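Local coordinates for amino acid ABC transporter, periplasmic amino acid-binding protein (Brucella ovis, PDB 4Z9N) that probably delivers glutathione, which it holds between its two lobes, to an amino acid-type ABC transporter as its periplasmic solute-binding protein, at residues G24-L29 with I86-W91. Numbering follows the deposited sequence.
Sequences GVNTGL and IRNTTW. With GSH (glutathione), chain U.
Ile86 N donates to Gly24 O (3.1 Å), and beyond it a water accepts from Asn26 N and donates to Ile86 O, bridging the two backbones. Among the side chains, Asn26 ND2 gives a hydrogen bond to Asn88 OD1 (2.9 Å). The two side chains cross at about a right angle, and Asn88 OD1 lies almost in the amide plane of Asn26. Asn26 OD1 accepts from Gly28 N in an Asx turn, which, with the two bonds of ND2, holds the amide's rotation. The segments lie at the C-terminal ends of strands 21-25 and 84-85, parallel neighbours in one sheet, and line the ligand cleft of a family 3 solute-binding protein. Both amides grip one glutathione carbonyl: GSH O2 receives Asn26 ND2 at 2.8 Å and Asn88 ND2 at 2.9 Å. Arg87 NH1 and NH2 converge on GSH OE1, while Arg87 NE donates to Leu68 O. Thr27 OG1 bonds GSH O31; at the other end, GSH N1 donates to Asn88 O and Thr90 OG1. Van der Waals contact is led by Arg87 CG, anti to its backbone N (chi1 -178°), which packs 3.4 Å from Asn26 N. Asn26 ND2 sits over the centre of one guanidinium face, and Leu29 CD2 touches Asn88 ND2 at 4.0 Å.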
loop_
_atom_site.group_PDB
_atom_site.type_symbol
_atom_site.label_atom_id
_atom_site.label_comp_id
_atom_site.label_asym_id
_atom_site.label_seq_id
_atom_site.Cartn_x
_atom_site.Cartn_y
_atom_site.Cartn_z
ATOM N N GLY D 24 -15.612 -15.206 0.026
ATOM C CA GLY D 24 -15.357 -15.752 1.345
ATOM C C GLY D 24 -15.442 -14.673 2.417
ATOM O O GLY D 24 -14.712 -13.674 2.356
ATOM N N VAL D 25 -16.320 -14.867 3.402
ATOM C CA VAL D 25 -16.515 -13.882 4.468
ATOM C C VAL D 25 -16.519 -14.553 5.837
ATOM O O VAL D 25 -16.365 -15.770 5.943
ATOM C CB VAL D 25 -17.812 -13.064 4.259
ATOM C CG1 VAL D 25 -17.759 -12.288 2.944
ATOM C CG2 VAL D 25 -19.038 -13.964 4.274
ATOM N N ASN D 26 -16.698 -13.738 6.875
ATOM C CA ASN D 26 -16.684 -14.208 8.254
ATOM C C ASN D 26 -17.896 -15.103 8.538
ATOM O O ASN D 26 -18.904 -15.033 7.830
ATOM C CB ASN D 26 -16.664 -13.010 9.207
ATOM C CG ASN D 26 -16.058 -13.350 10.544
ATOM O OD1 ASN D 26 -16.696 -14.026 11.363
ATOM N ND2 ASN D 26 -14.832 -12.865 10.798
ATOM N N THR D 27 -17.806 -15.966 9.550
ATOM C CA THR D 27 -19.002 -16.711 9.956
ATOM C C THR D 27 -19.987 -15.782 10.674
ATOM O O THR D 27 -21.193 -16.035 10.695
ATOM C CB THR D 27 -18.671 -17.892 10.872
ATOM O OG1 THR D 27 -18.050 -17.401 12.061
ATOM C CG2 THR D 27 -17.732 -18.845 10.172
ATOM N N GLY D 28 -19.474 -14.722 11.283
ATOM C CA GLY D 28 -20.328 -13.805 12.014
ATOM C C GLY D 28 -19.587 -12.889 12.964
ATOM O O GLY D 28 -19.289 -13.259 14.105
ATOM N N LEU D 29 -19.308 -11.682 12.491
ATOM C CA LEU D 29 -18.574 -10.676 13.254
ATOM C C LEU D 29 -19.256 -9.327 13.055
ATOM O O LEU D 29 -19.242 -8.783 11.947
ATOM C CB LEU D 29 -17.103 -10.624 12.809
ATOM C CG LEU D 29 -16.225 -9.588 13.498
ATOM C CD1 LEU D 29 -16.233 -9.820 14.993
ATOM C CD2 LEU D 29 -14.794 -9.630 12.950
ATOM N N ILE D 86 -12.507 -11.613 1.659
ATOM C CA ILE D 86 -12.521 -10.306 2.296
ATOM C C ILE D 86 -13.072 -10.553 3.680
ATOM O O ILE D 86 -14.272 -10.625 3.866
ATOM C CB ILE D 86 -13.341 -9.294 1.506
ATOM C CG1 ILE D 86 -12.822 -9.239 0.072
ATOM C CG2 ILE D 86 -13.202 -7.896 2.145
ATOM C CD1 ILE D 86 -13.576 -8.288 -0.846
ATOM N N ARG D 87 -12.179 -10.734 4.646
ATOM C CA ARG D 87 -12.582 -11.326 5.911
ATOM C C ARG D 87 -11.544 -11.065 6.992
ATOM O O ARG D 87 -10.949 -12.007 7.511
ATOM C CB ARG D 87 -12.811 -12.841 5.717
ATOM C CG ARG D 87 -13.286 -13.623 6.954
ATOM C CD ARG D 87 -12.647 -14.997 6.983
ATOM N NE ARG D 87 -12.828 -15.697 8.258
ATOM C CZ ARG D 87 -12.109 -15.442 9.351
ATOM N NH1 ARG D 87 -11.203 -14.470 9.341
ATOM N NH2 ARG D 87 -12.324 -16.139 10.465
ATOM N N ASN D 88 -11.353 -9.788 7.334
ATOM C CA ASN D 88 -10.483 -9.375 8.449
ATOM C C ASN D 88 -9.225 -10.241 8.531
ATOM O O ASN D 88 -8.833 -10.686 9.602
ATOM C CB ASN D 88 -11.258 -9.377 9.818
ATOM C CG ASN D 88 -12.017 -10.697 10.125
ATOM O OD1 ASN D 88 -12.963 -11.083 9.423
ATOM N ND2 ASN D 88 -11.636 -11.352 11.231
ATOM N N THR D 89 -8.599 -10.441 7.373
ATOM C CA THR D 89 -7.483 -11.363 7.210
ATOM C C THR D 89 -6.174 -10.606 7.004
ATOM O O THR D 89 -6.005 -9.858 6.036
ATOM C CB THR D 89 -7.734 -12.313 6.028
ATOM O OG1 THR D 89 -8.772 -13.259 6.356
ATOM C CG2 THR D 89 -6.462 -13.028 5.640
ATOM N N THR D 90 -5.242 -10.801 7.927
ATOM C CA THR D 90 -4.015 -10.012 7.930
ATOM C C THR D 90 -3.056 -10.396 6.795
ATOM O O THR D 90 -2.770 -11.567 6.571
ATOM C CB THR D 90 -3.306 -10.151 9.290
ATOM O OG1 THR D 90 -4.174 -9.664 10.321
ATOM C CG2 THR D 90 -1.993 -9.364 9.300
ATOM N N TRP D 91 -2.599 -9.392 6.056
ATOM C CA TRP D 91 -1.507 -9.548 5.090
ATOM C C TRP D 91 -0.185 -9.740 5.832
ATOM O O TRP D 91 0.250 -8.845 6.561
ATOM C CB TRP D 91 -1.426 -8.305 4.205
ATOM C CG TRP D 91 -0.510 -8.366 3.004
ATOM C CD1 TRP D 91 0.488 -9.274 2.721
ATOM C CD2 TRP D 91 -0.540 -7.451 1.925
ATOM N NE1 TRP D 91 1.065 -8.969 1.495
ATOM C CE2 TRP D 91 0.453 -7.840 1.004
ATOM C CE3 TRP D 91 -1.321 -6.324 1.643
ATOM C CZ2 TRP D 91 0.673 -7.147 -0.177
ATOM C CZ3 TRP D 91 -1.096 -5.637 0.477
ATOM C CH2 TRP D 91 -0.116 -6.056 -0.428
HETATM N N1 GSH U . -6.629 -10.819 11.482
HETATM C CA1 GSH U . -6.279 -12.058 12.178
HETATM C C1 GSH U . -5.779 -13.068 11.147
HETATM O O11 GSH U . -5.284 -14.158 11.547
HETATM O O12 GSH U . -5.865 -12.828 9.911
HETATM C CB1 GSH U . -7.486 -12.673 12.906
HETATM C CG1 GSH U . -8.588 -12.977 11.874
HETATM C CD1 GSH U . -9.672 -13.814 12.545
HETATM O OE1 GSH U . -10.002 -14.876 12.115
HETATM N N2 GSH U . -10.306 -13.277 13.725
HETATM C CA2 GSH U . -11.319 -14.088 14.376
HETATM C C2 GSH U . -12.531 -14.342 13.467
HETATM O O2 GSH U . -12.789 -13.686 12.509
HETATM C CB2 GSH U . -11.690 -13.490 15.737
HETATM S SG2 GSH U . -12.619 -11.939 15.580
HETATM N N3 GSH U . -13.355 -15.484 13.799
HETATM C CA3 GSH U . -14.504 -15.796 12.994
HETATM C C3 GSH U . -14.425 -17.268 12.589
HETATM O O31 GSH U . -15.444 -17.811 12.086
HETATM O O32 GSH U . -13.350 -17.927 12.740
HETATM O O HOH W 1 -15.965 -11.040 6.026
#